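Local coordinates for protein fructose-1,6-bisphosphatase/inositol-1-monophosphatase (Thermotoga maritima, PDB 2P3N) that hydrolyses the phosphate esters of inositol monophosphates and fructose 1,6-bisphosphate, with magnesium as cofactor, and works as a homotetramer, at residues 16-21 with 43-48; 37-42 with 82-87. One frame throughout, in Å; residues are numbered along the deposited sequence.

Contact 1: 16-21 with 43-48; sequences HLLMIH and REAQRM
Two antiparallel helices of the inositol monophosphatase fold, 2-21 and 40-56, pair here near the C-terminal end of the first and the N-terminal end of the second. Over the short segments 16-21 and 43-48 the axes run at 167° and approach to 10.3 Å; no hydrogen bond joins them, so the contact is made by van der Waals packing, chiefly between side chains. L17 makes the largest single contribution. Its CG stands anti to the backbone N (chi1 161°), which sends the isobutyl group out toward helix 40-56, where CD2 settles 3.7 Å from E44 CG. E44 answers from the other side with CG also anti to its backbone N and an extended chain beyond, so that its methylenes cross the leucine obliquely while the carboxylate is carried on toward H21. The same L17 CD2 lies 4.2 Å from M48 SD, one helical turn further along from E44, and so sits between two side chains of the partner helix. L18 is built differently: CG is anti to the carbonyl carbon, beside the backbone N (chi1 -68°), and although its CB does not point at the other helix, the branch ending in CD2 swings round to meet A45 CB at 3.9 Å. The small alanine leaves this as a methyl-to-methyl touch where the two backbones come nearest, L18 CA to A45 CA being 7.3 Å. L17 also packs on I20 of a second subunit. The H21 ring has I20 CG2 over the centre of one face, and H21 NE2 stops 4.3 Å from E44 OE1, near enough for the carboxylate probably to favour a protonated imidazole, but too far for a contact between charged atoms.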
# COMPACT_ATOMS: atom_id res chain seq x y z
N HIS A 16 3.97 -2.67 -12.23
CA HIS A 16 4.89 -3.45 -11.40
C HIS A 16 6.27 -3.60 -12.01
O HIS A 16 7.27 -3.71 -11.29
CB HIS A 16 4.29 -4.83 -11.13
CG HIS A 16 3.08 -4.79 -10.25
ND1 HIS A 16 3.14 -4.37 -8.94
CD2 HIS A 16 1.79 -5.08 -10.50
CE1 HIS A 16 1.93 -4.41 -8.42
NE2 HIS A 16 1.09 -4.84 -9.35
N LEU A 17 6.34 -3.63 -13.34
CA LEU A 17 7.62 -3.75 -14.01
C LEU A 17 8.39 -2.47 -13.75
O LEU A 17 9.60 -2.49 -13.61
CB LEU A 17 7.44 -3.93 -15.51
CG LEU A 17 8.69 -3.60 -16.31
CD1 LEU A 17 9.73 -4.68 -16.07
CD2 LEU A 17 8.36 -3.49 -17.77
N LEU A 18 7.67 -1.35 -13.71
CA LEU A 18 8.29 -0.06 -13.47
C LEU A 18 8.81 0.04 -12.05
O LEU A 18 9.82 0.69 -11.80
CB LEU A 18 7.29 1.09 -13.71
CG LEU A 18 6.81 1.35 -15.14
CD1 LEU A 18 5.91 2.56 -15.14
CD2 LEU A 18 7.98 1.59 -16.05
N MET A 19 8.12 -0.61 -11.12
CA MET A 19 8.52 -0.59 -9.72
C MET A 19 9.84 -1.30 -9.51
O MET A 19 10.60 -0.97 -8.59
CB MET A 19 7.44 -1.21 -8.86
CG MET A 19 6.21 -0.33 -8.72
SD MET A 19 6.56 1.28 -7.98
CE MET A 19 6.53 0.84 -6.26
N ILE A 20 10.12 -2.29 -10.35
CA ILE A 20 11.36 -3.02 -10.26
C ILE A 20 12.54 -2.06 -10.44
O ILE A 20 13.53 -2.13 -9.72
CB ILE A 20 11.46 -4.09 -11.38
CG1 ILE A 20 10.45 -5.21 -11.11
CG2 ILE A 20 12.88 -4.62 -11.47
CD1 ILE A 20 10.54 -6.37 -12.05
N HIS A 21 12.38 -1.14 -11.38
CA HIS A 21 13.43 -0.20 -11.72
C HIS A 21 13.32 1.22 -11.18
O HIS A 21 14.20 2.05 -11.43
CB HIS A 21 13.52 -0.15 -13.24
CG HIS A 21 13.68 -1.50 -13.87
ND1 HIS A 21 14.88 -2.17 -13.90
CD2 HIS A 21 12.77 -2.33 -14.44
CE1 HIS A 21 14.71 -3.36 -14.44
NE2 HIS A 21 13.44 -3.48 -14.78
N ARG A 43 10.80 2.19 -22.84
CA ARG A 43 10.59 1.34 -24.02
C ARG A 43 10.07 -0.05 -23.69
O ARG A 43 9.20 -0.58 -24.37
CB ARG A 43 11.90 1.15 -24.79
CG ARG A 43 12.52 2.41 -25.33
CD ARG A 43 13.76 2.04 -26.13
NE ARG A 43 14.52 3.21 -26.58
CZ ARG A 43 15.30 3.93 -25.79
NH1 ARG A 43 15.45 3.61 -24.52
NH2 ARG A 43 15.94 4.99 -26.28
N GLU A 44 10.63 -0.66 -22.66
CA GLU A 44 10.22 -1.98 -22.26
C GLU A 44 8.76 -1.92 -21.80
O GLU A 44 7.98 -2.83 -22.07
CB GLU A 44 11.15 -2.46 -21.15
CG GLU A 44 10.78 -3.77 -20.51
CD GLU A 44 11.88 -4.28 -19.61
OE1 GLU A 44 12.59 -3.46 -19.00
OE2 GLU A 44 12.03 -5.52 -19.50
N ALA A 45 8.41 -0.84 -21.11
CA ALA A 45 7.06 -0.65 -20.61
C ALA A 45 6.12 -0.44 -21.79
O ALA A 45 4.99 -0.93 -21.79
CB ALA A 45 7.01 0.55 -19.69
N GLN A 46 6.61 0.29 -22.79
CA GLN A 46 5.81 0.57 -23.97
C GLN A 46 5.60 -0.68 -24.79
O GLN A 46 4.53 -0.86 -25.38
CB GLN A 46 6.49 1.61 -24.83
CG GLN A 46 5.57 2.17 -25.89
CD GLN A 46 6.25 3.17 -26.78
OE1 GLN A 46 6.78 2.81 -27.84
NE2 GLN A 46 6.27 4.43 -26.36
N ARG A 47 6.62 -1.54 -24.85
CA ARG A 47 6.52 -2.79 -25.62
C ARG A 47 5.47 -3.65 -24.95
O ARG A 47 4.57 -4.19 -25.61
CB ARG A 47 7.84 -3.56 -25.64
CG ARG A 47 8.97 -2.88 -26.38
CD ARG A 47 10.13 -3.85 -26.61
NE ARG A 47 11.37 -3.17 -27.00
CZ ARG A 47 12.17 -2.52 -26.15
NH1 ARG A 47 11.86 -2.45 -24.87
NH2 ARG A 47 13.28 -1.94 -26.60
N MET A 48 5.60 -3.78 -23.64
CA MET A 48 4.66 -4.58 -22.87
C MET A 48 3.22 -4.15 -23.19
O MET A 48 2.37 -5.00 -23.48
CB MET A 48 4.97 -4.43 -21.38
CG MET A 48 4.26 -5.47 -20.52
SD MET A 48 5.02 -5.78 -18.91
CE MET A 48 6.02 -7.24 -19.25

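Contact 2: 37-42 with 82-87; sequences IVTEID and DGTINF
I37, on the short strand 37-38, begins the contact with its CG1 in the crowded position between backbone N and carbonyl carbon (chi1 59°). That torsion brings CG1 to 4.1 Å from I85 CG1, the two chains crossing at about a right angle. V38 turns its side chain away, although its CA is the closest to that of T84. T39 then N-caps helix 40-56, its OG1 accepting a capping bond from I41 N. T39 and D42 also form a capping box, in which T39 N donates to D42 OD2 at 2.8 Å. T39 OG1 also donates to D42 OD2, at 2.5 Å, on the anti lone pair, whereas the backbone N comes from 59° above the carboxylate plane. With OG1 so engaged, T39 CG2 slides past T84 CG2 at 4.0 Å. I41 next sets CG2 against F87 CZ at 4.1 Å, crossing at about a right angle. D42 closes the segment by reaching tip to tip toward T84, whose OG1 donates to the syn lone pair of D42 OD1 at 2.7 Å. Three hydrogen bonds grip a buried carboxylate and fix its rotation, which is consistent with its being ionised. An alanine at D42 would remove both oxygens and would probably loosen the capping box and leave the T84 hydroxyl less firmly oriented. T84, with D82 and G83, probably binds the substrate, as in related phosphatases; G83, the N-cap of helix 84-89, has backbone angles at which a side chain would collide with the preceding carbonyl O. The contact lies where helices 40-56 and 84-89 start, with strand 37-38 pairing antiparallel to 29-30 on one flank and L18 and H21 of helix 2-21 packing on I41 and F87 on another.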
# COMPACT_ATOMS: atom_id res chain seq x y z
N ILE A 37 14.50 13.39 -21.11
CA ILE A 37 15.15 12.09 -21.18
C ILE A 37 14.22 10.89 -21.37
O ILE A 37 13.00 10.99 -21.23
CB ILE A 37 15.98 11.82 -19.91
CG1 ILE A 37 15.06 11.87 -18.69
CG2 ILE A 37 17.10 12.84 -19.80
CD1 ILE A 37 15.66 11.32 -17.42
N VAL A 38 14.82 9.75 -21.67
CA VAL A 38 14.09 8.52 -21.85
C VAL A 38 15.04 7.42 -21.38
O VAL A 38 16.27 7.61 -21.36
CB VAL A 38 13.70 8.29 -23.34
CG1 VAL A 38 14.96 8.19 -24.21
CG2 VAL A 38 12.85 7.02 -23.48
N THR A 39 14.48 6.29 -20.97
CA THR A 39 15.28 5.16 -20.51
C THR A 39 14.86 3.91 -21.25
O THR A 39 13.92 3.93 -22.05
CB THR A 39 15.13 4.94 -18.98
OG1 THR A 39 13.84 4.37 -18.69
CG2 THR A 39 15.27 6.25 -18.25
N GLU A 40 15.56 2.81 -20.98
CA GLU A 40 15.26 1.54 -21.60
C GLU A 40 13.98 0.96 -21.00
O GLU A 40 13.33 0.09 -21.60
CB GLU A 40 16.42 0.56 -21.40
CG GLU A 40 16.27 -0.76 -22.16
CD GLU A 40 16.27 -0.57 -23.68
OE1 GLU A 40 15.83 -1.50 -24.41
OE2 GLU A 40 16.71 0.50 -24.15
N ILE A 41 13.60 1.43 -19.81
CA ILE A 41 12.39 0.93 -19.17
C ILE A 41 11.16 1.62 -19.76
O ILE A 41 10.06 1.06 -19.74
CB ILE A 41 12.43 1.12 -17.64
CG1 ILE A 41 13.63 0.37 -17.06
CG2 ILE A 41 11.20 0.51 -17.01
CD1 ILE A 41 14.96 0.86 -17.54
N ASP A 42 11.34 2.84 -20.28
CA ASP A 42 10.23 3.56 -20.92
C ASP A 42 9.80 2.67 -22.09
O ASP A 42 8.62 2.42 -22.31
CB ASP A 42 10.70 4.92 -21.47
CG ASP A 42 10.99 5.95 -20.37
OD1 ASP A 42 10.21 6.92 -20.22
OD2 ASP A 42 12.00 5.81 -19.66
N ASP A 82 5.01 8.65 -17.75
CA ASP A 82 4.80 10.09 -17.72
C ASP A 82 5.48 10.58 -16.44
O ASP A 82 4.96 10.41 -15.34
CB ASP A 82 3.31 10.41 -17.72
CG ASP A 82 3.02 11.90 -17.76
OD1 ASP A 82 1.84 12.29 -17.85
OD2 ASP A 82 3.98 12.70 -17.70
N GLY A 83 6.65 11.18 -16.58
CA GLY A 83 7.38 11.65 -15.42
C GLY A 83 8.64 10.83 -15.29
O GLY A 83 9.01 10.37 -14.20
N THR A 84 9.32 10.63 -16.42
CA THR A 84 10.54 9.84 -16.48
C THR A 84 11.66 10.38 -15.58
O THR A 84 12.47 9.60 -15.06
CB THR A 84 11.05 9.75 -17.94
OG1 THR A 84 10.01 9.25 -18.78
CG2 THR A 84 12.26 8.83 -18.02
N ILE A 85 11.69 11.69 -15.38
CA ILE A 85 12.71 12.30 -14.52
C ILE A 85 12.48 11.84 -13.09
O ILE A 85 13.40 11.37 -12.42
CB ILE A 85 12.66 13.84 -14.59
CG1 ILE A 85 13.12 14.30 -15.98
CG2 ILE A 85 13.50 14.45 -13.48
CD1 ILE A 85 12.97 15.78 -16.23
N ASN A 86 11.25 11.98 -12.63
CA ASN A 86 10.88 11.56 -11.29
C ASN A 86 11.22 10.09 -11.14
O ASN A 86 11.91 9.68 -10.20
CB ASN A 86 9.38 11.74 -11.08
CG ASN A 86 9.01 13.13 -10.64
OD1 ASN A 86 7.83 13.46 -10.53
ND2 ASN A 86 10.02 13.96 -10.38
N PHE A 87 10.73 9.31 -12.10
CA PHE A 87 10.95 7.87 -12.15
C PHE A 87 12.42 7.51 -11.93
O PHE A 87 12.75 6.58 -11.19
CB PHE A 87 10.48 7.32 -13.51
CG PHE A 87 10.72 5.85 -13.67
CD1 PHE A 87 9.92 4.93 -13.00
CD2 PHE A 87 11.80 5.39 -14.42
CE1 PHE A 87 10.20 3.57 -13.06
CE2 PHE A 87 12.09 4.04 -14.49
CZ PHE A 87 11.28 3.12 -13.80

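Contacts 1 and 2 have centres 10 Å apart and share helix 40-56, which gives E44, A45 and M48 to helix 2-21 and its first turn to helix 84-89. They touch directly: L18 CD2 is 3.5 Å from I41 CG2, and H21 CG is 3.7 Å from I41 CG1. A long, weak ion pair along helix 40-56, R47 NH2 to E40 OE1 at 3.4 Å, also joins them. Contact 2 is nearer the metal, with the T84 side chain about 4 Å from the bound magnesium, whose site includes E65, D79 and I81. Contact 1 is farther: the A45 side chain is about 9 Å away, with that of L18 about 3 Å from the I81 side chain.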